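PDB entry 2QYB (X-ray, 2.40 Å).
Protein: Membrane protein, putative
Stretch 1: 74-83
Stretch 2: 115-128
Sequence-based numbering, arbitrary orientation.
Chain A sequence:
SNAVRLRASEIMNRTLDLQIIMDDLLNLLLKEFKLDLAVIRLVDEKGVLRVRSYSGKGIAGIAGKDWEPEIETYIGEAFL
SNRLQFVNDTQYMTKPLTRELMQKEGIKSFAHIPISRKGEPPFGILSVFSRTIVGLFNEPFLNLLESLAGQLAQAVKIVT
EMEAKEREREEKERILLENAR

Stretch 1 74-83: YIGEAFLSNR
Stretch 2 115-128: ISRKGEPPFGILSV

No hydrogen bond links stretches 74-83 and 115-128; their direct contact is van der Waals packing, burying 404 Å² with both sides summed. Each stretch has backbone hydrogen bonds of its own. In the helix, Phe79 N reaches Ile75 O at 3.1 Å and Leu80 N reaches Gly76 O at 2.8 Å. In the second stretch, Ile115 N to Gly124 O (2.8 Å) and Phe123 N to Ile115 O (2.9 Å) pair Ile115 with Phe123 and Gly124, flanking a type II turn, Arg117 to Glu120, where Gly119 takes positive phi (81/11).

The axes of helix 74-81 and strand 124-128 approach to 8.6 Å, with N-to-C directions 134° apart. Ile125 (phi/psi -129/134; chi1 m, chi2 m) projects into this space, its CB directed toward the helix. Its CD1 lies 4.0 Å from Ala78 CB and 3.9 Å from Phe79 CB, while its CG2 lies 3.9 Å from Ile75 CG1. Ala78 points toward the strand, and its single methyl accommodates the isoleucine at close range. Ile75 starts sideways, but its extended t,t chain brings CD1 to 3.6 Å from Ser127 OG. Ile75, Ala78, Ile125 and Ser127 are buried, which suits the apolar side chains among them; Phe79 (85 Å²), Ile125 (74 Å²) and Pro122 (73 Å²) have the largest areas covered by the other stretch.

Phe79 also leaves its backbone sideways; chi1 t and chi2 72° bring the ring nearer. Its CE1 stands 3.9 Å from Gly124 N, which lies at the ring edge, and 4.1 Å from Pro122 CB. Pro122, C-gamma endo and pointing toward the helix, places CG 3.4 Å from Phe79 O, so its compact ring packs against backbone as well as the aromatic side chain.

The register is marked by Asn82 and Pro122, whose CA atoms are 6.4 Å apart. Asn82 leaves the helix with phi/psi 54/49, a conformation asparagine tolerates well. With chi1 t and chi2 28°, its OD1 sits 3.5 Å from Pro122 CD and 3.8 Å from Ser116 OG, contacts made without hydrogen bonding.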

# COMPACT_ATOMS: atom_id res chain seq x y z
N TYR A 74 15.71 0.39 19.83
CA TYR A 74 14.43 0.45 20.56
C TYR A 74 13.41 -0.54 20.01
O TYR A 74 12.68 -1.15 20.75
CB TYR A 74 13.78 1.83 20.48
CG TYR A 74 14.52 2.97 21.12
CD1 TYR A 74 14.45 3.20 22.49
CD2 TYR A 74 15.24 3.87 20.35
CE1 TYR A 74 15.13 4.27 23.09
CE2 TYR A 74 15.91 4.94 20.94
CZ TYR A 74 15.85 5.13 22.32
OH TYR A 74 16.52 6.20 22.89
N ILE A 75 13.37 -0.67 18.69
CA ILE A 75 12.48 -1.59 18.01
C ILE A 75 12.82 -3.08 18.24
O ILE A 75 11.95 -3.91 18.44
CB ILE A 75 12.45 -1.27 16.50
CG1 ILE A 75 11.30 -2.02 15.82
CG2 ILE A 75 13.83 -1.57 15.83
CD1 ILE A 75 11.00 -1.51 14.45
N GLY A 76 14.10 -3.40 18.25
CA GLY A 76 14.54 -4.75 18.61
C GLY A 76 14.23 -5.08 20.06
O GLY A 76 13.92 -6.22 20.40
N GLU A 77 14.34 -4.07 20.92
CA GLU A 77 14.09 -4.27 22.34
C GLU A 77 12.60 -4.49 22.58
O GLU A 77 12.22 -5.30 23.40
CB GLU A 77 14.63 -3.08 23.17
CG GLU A 77 14.29 -3.10 24.71
CD GLU A 77 14.70 -4.39 25.41
OE1 GLU A 77 15.49 -5.15 24.80
OE2 GLU A 77 14.24 -4.67 26.55
N ALA A 78 11.76 -3.79 21.84
CA ALA A 78 10.32 -3.99 21.96
C ALA A 78 9.90 -5.39 21.53
O ALA A 78 9.08 -6.06 22.18
CB ALA A 78 9.58 -2.92 21.15
N PHE A 79 10.47 -5.82 20.42
CA PHE A 79 10.16 -7.12 19.86
C PHE A 79 10.67 -8.22 20.74
O PHE A 79 9.94 -9.16 21.02
CB PHE A 79 10.80 -7.27 18.48
CG PHE A 79 10.45 -8.55 17.81
CD1 PHE A 79 9.17 -8.76 17.30
CD2 PHE A 79 11.37 -9.56 17.70
CE1 PHE A 79 8.82 -9.96 16.68
CE2 PHE A 79 11.04 -10.76 17.07
CZ PHE A 79 9.76 -10.95 16.55
N LEU A 80 11.95 -8.09 21.14
CA LEU A 80 12.65 -9.17 21.83
C LEU A 80 12.20 -9.35 23.28
O LEU A 80 12.26 -10.44 23.79
CB LEU A 80 14.16 -8.97 21.77
CG LEU A 80 14.87 -9.47 20.51
CD1 LEU A 80 16.34 -8.93 20.40
CD2 LEU A 80 14.86 -11.00 20.47
N SER A 81 11.81 -8.25 23.93
CA SER A 81 11.25 -8.29 25.26
C SER A 81 9.72 -8.35 25.28
O SER A 81 9.13 -8.45 26.35
CB SER A 81 11.62 -7.04 26.02
OG SER A 81 10.62 -6.05 25.76
N ASN A 82 9.07 -8.25 24.12
CA ASN A 82 7.62 -8.20 24.05
C ASN A 82 7.01 -7.11 24.94
O ASN A 82 6.07 -7.32 25.67
CB ASN A 82 7.04 -9.58 24.34
CG ASN A 82 5.56 -9.69 23.94
OD1 ASN A 82 5.11 -9.01 23.04
ND2 ASN A 82 4.83 -10.53 24.63
N ARG A 83 7.53 -5.91 24.84
CA ARG A 83 7.04 -4.83 25.69
C ARG A 83 7.25 -3.58 24.93
O ARG A 83 8.26 -3.42 24.27
CB ARG A 83 7.83 -4.77 27.00
CG ARG A 83 7.13 -5.39 28.24
CD ARG A 83 8.14 -5.50 29.39
NE ARG A 83 9.38 -4.80 28.98
CZ ARG A 83 9.93 -3.72 29.56
NH1 ARG A 83 11.04 -3.20 29.01
NH2 ARG A 83 9.40 -3.16 30.66
N ILE A 115 3.28 -6.64 18.23
CA ILE A 115 2.05 -7.16 17.62
C ILE A 115 2.02 -8.66 17.97
O ILE A 115 2.85 -9.45 17.51
CB ILE A 115 2.01 -6.92 16.12
CG1 ILE A 115 1.93 -5.43 15.79
CG2 ILE A 115 0.81 -7.66 15.47
CD1 ILE A 115 2.04 -5.18 14.25
N SER A 116 1.12 -9.00 18.87
CA SER A 116 1.01 -10.35 19.37
C SER A 116 -0.41 -10.63 19.78
O SER A 116 -1.16 -9.76 20.23
CB SER A 116 1.90 -10.56 20.60
OG SER A 116 1.64 -9.54 21.56
N ARG A 117 -0.77 -11.89 19.62
CA ARG A 117 -1.95 -12.39 20.27
C ARG A 117 -1.64 -12.49 21.79
O ARG A 117 -0.49 -12.74 22.19
CB ARG A 117 -2.31 -13.71 19.65
CG ARG A 117 -3.69 -14.14 19.92
CD ARG A 117 -4.72 -13.35 19.14
NE ARG A 117 -6.06 -13.94 19.38
CZ ARG A 117 -6.77 -13.82 20.51
NH1 ARG A 117 -6.30 -13.11 21.55
NH2 ARG A 117 -7.98 -14.40 20.60
N LYS A 118 -2.67 -12.26 22.61
CA LYS A 118 -2.58 -12.39 24.08
C LYS A 118 -1.92 -13.70 24.53
O LYS A 118 -2.43 -14.78 24.24
CB LYS A 118 -3.99 -12.32 24.70
CG LYS A 118 -4.01 -12.21 26.23
CD LYS A 118 -5.41 -11.83 26.79
CE LYS A 118 -6.24 -13.03 27.30
NZ LYS A 118 -7.68 -12.64 27.63
N GLY A 119 -0.80 -13.59 25.24
CA GLY A 119 -0.08 -14.76 25.76
C GLY A 119 0.83 -15.47 24.76
O GLY A 119 1.31 -16.57 25.02
N GLU A 120 1.05 -14.84 23.60
CA GLU A 120 1.85 -15.44 22.54
C GLU A 120 2.97 -14.54 22.12
O GLU A 120 2.86 -13.34 22.25
CB GLU A 120 1.00 -15.71 21.30
CG GLU A 120 0.29 -17.01 21.38
CD GLU A 120 -0.79 -17.12 20.33
OE1 GLU A 120 -0.52 -16.67 19.17
OE2 GLU A 120 -1.89 -17.63 20.67
N PRO A 121 4.03 -15.14 21.57
CA PRO A 121 5.18 -14.37 21.21
C PRO A 121 4.83 -13.43 20.05
O PRO A 121 4.09 -13.82 19.17
CB PRO A 121 6.24 -15.42 20.80
CG PRO A 121 5.60 -16.79 20.98
CD PRO A 121 4.16 -16.59 21.24
N PRO A 122 5.34 -12.21 20.09
CA PRO A 122 5.07 -11.24 19.06
C PRO A 122 5.58 -11.71 17.72
O PRO A 122 6.61 -12.41 17.66
CB PRO A 122 5.84 -9.99 19.52
CG PRO A 122 6.89 -10.48 20.40
CD PRO A 122 6.24 -11.66 21.11
N PHE A 123 4.83 -11.35 16.68
CA PHE A 123 5.22 -11.65 15.32
C PHE A 123 5.42 -10.42 14.42
O PHE A 123 5.62 -10.56 13.21
CB PHE A 123 4.28 -12.68 14.68
CG PHE A 123 2.83 -12.30 14.70
CD1 PHE A 123 1.94 -12.99 15.53
CD2 PHE A 123 2.33 -11.35 13.86
CE1 PHE A 123 0.59 -12.69 15.54
CE2 PHE A 123 0.98 -11.05 13.87
CZ PHE A 123 0.12 -11.71 14.70
N GLY A 124 5.40 -9.25 15.06
CA GLY A 124 5.65 -7.97 14.44
C GLY A 124 5.71 -6.79 15.40
O GLY A 124 5.54 -6.96 16.61
N ILE A 125 5.98 -5.61 14.84
CA ILE A 125 5.98 -4.33 15.55
C ILE A 125 5.12 -3.26 14.82
O ILE A 125 5.19 -3.11 13.64
CB ILE A 125 7.42 -3.80 15.71
CG1 ILE A 125 8.22 -4.75 16.63
CG2 ILE A 125 7.44 -2.43 16.32
CD1 ILE A 125 7.73 -4.82 18.13
N LEU A 126 4.31 -2.56 15.56
CA LEU A 126 3.65 -1.39 15.11
C LEU A 126 4.48 -0.22 15.63
O LEU A 126 4.59 -0.06 16.82
CB LEU A 126 2.21 -1.33 15.67
CG LEU A 126 1.49 0.01 15.54
CD1 LEU A 126 1.37 0.39 14.03
CD2 LEU A 126 0.10 0.07 16.33
N SER A 127 5.08 0.57 14.72
CA SER A 127 5.93 1.72 15.06
C SER A 127 5.21 2.98 14.64
O SER A 127 4.71 3.04 13.53
CB SER A 127 7.28 1.67 14.31
OG SER A 127 7.90 0.38 14.39
N VAL A 128 5.18 4.00 15.50
CA VAL A 128 4.49 5.25 15.16
C VAL A 128 5.29 6.49 15.56
O VAL A 128 5.94 6.53 16.58
CB VAL A 128 3.09 5.31 15.83
CG1 VAL A 128 2.26 4.11 15.39
CG2 VAL A 128 3.20 5.30 17.35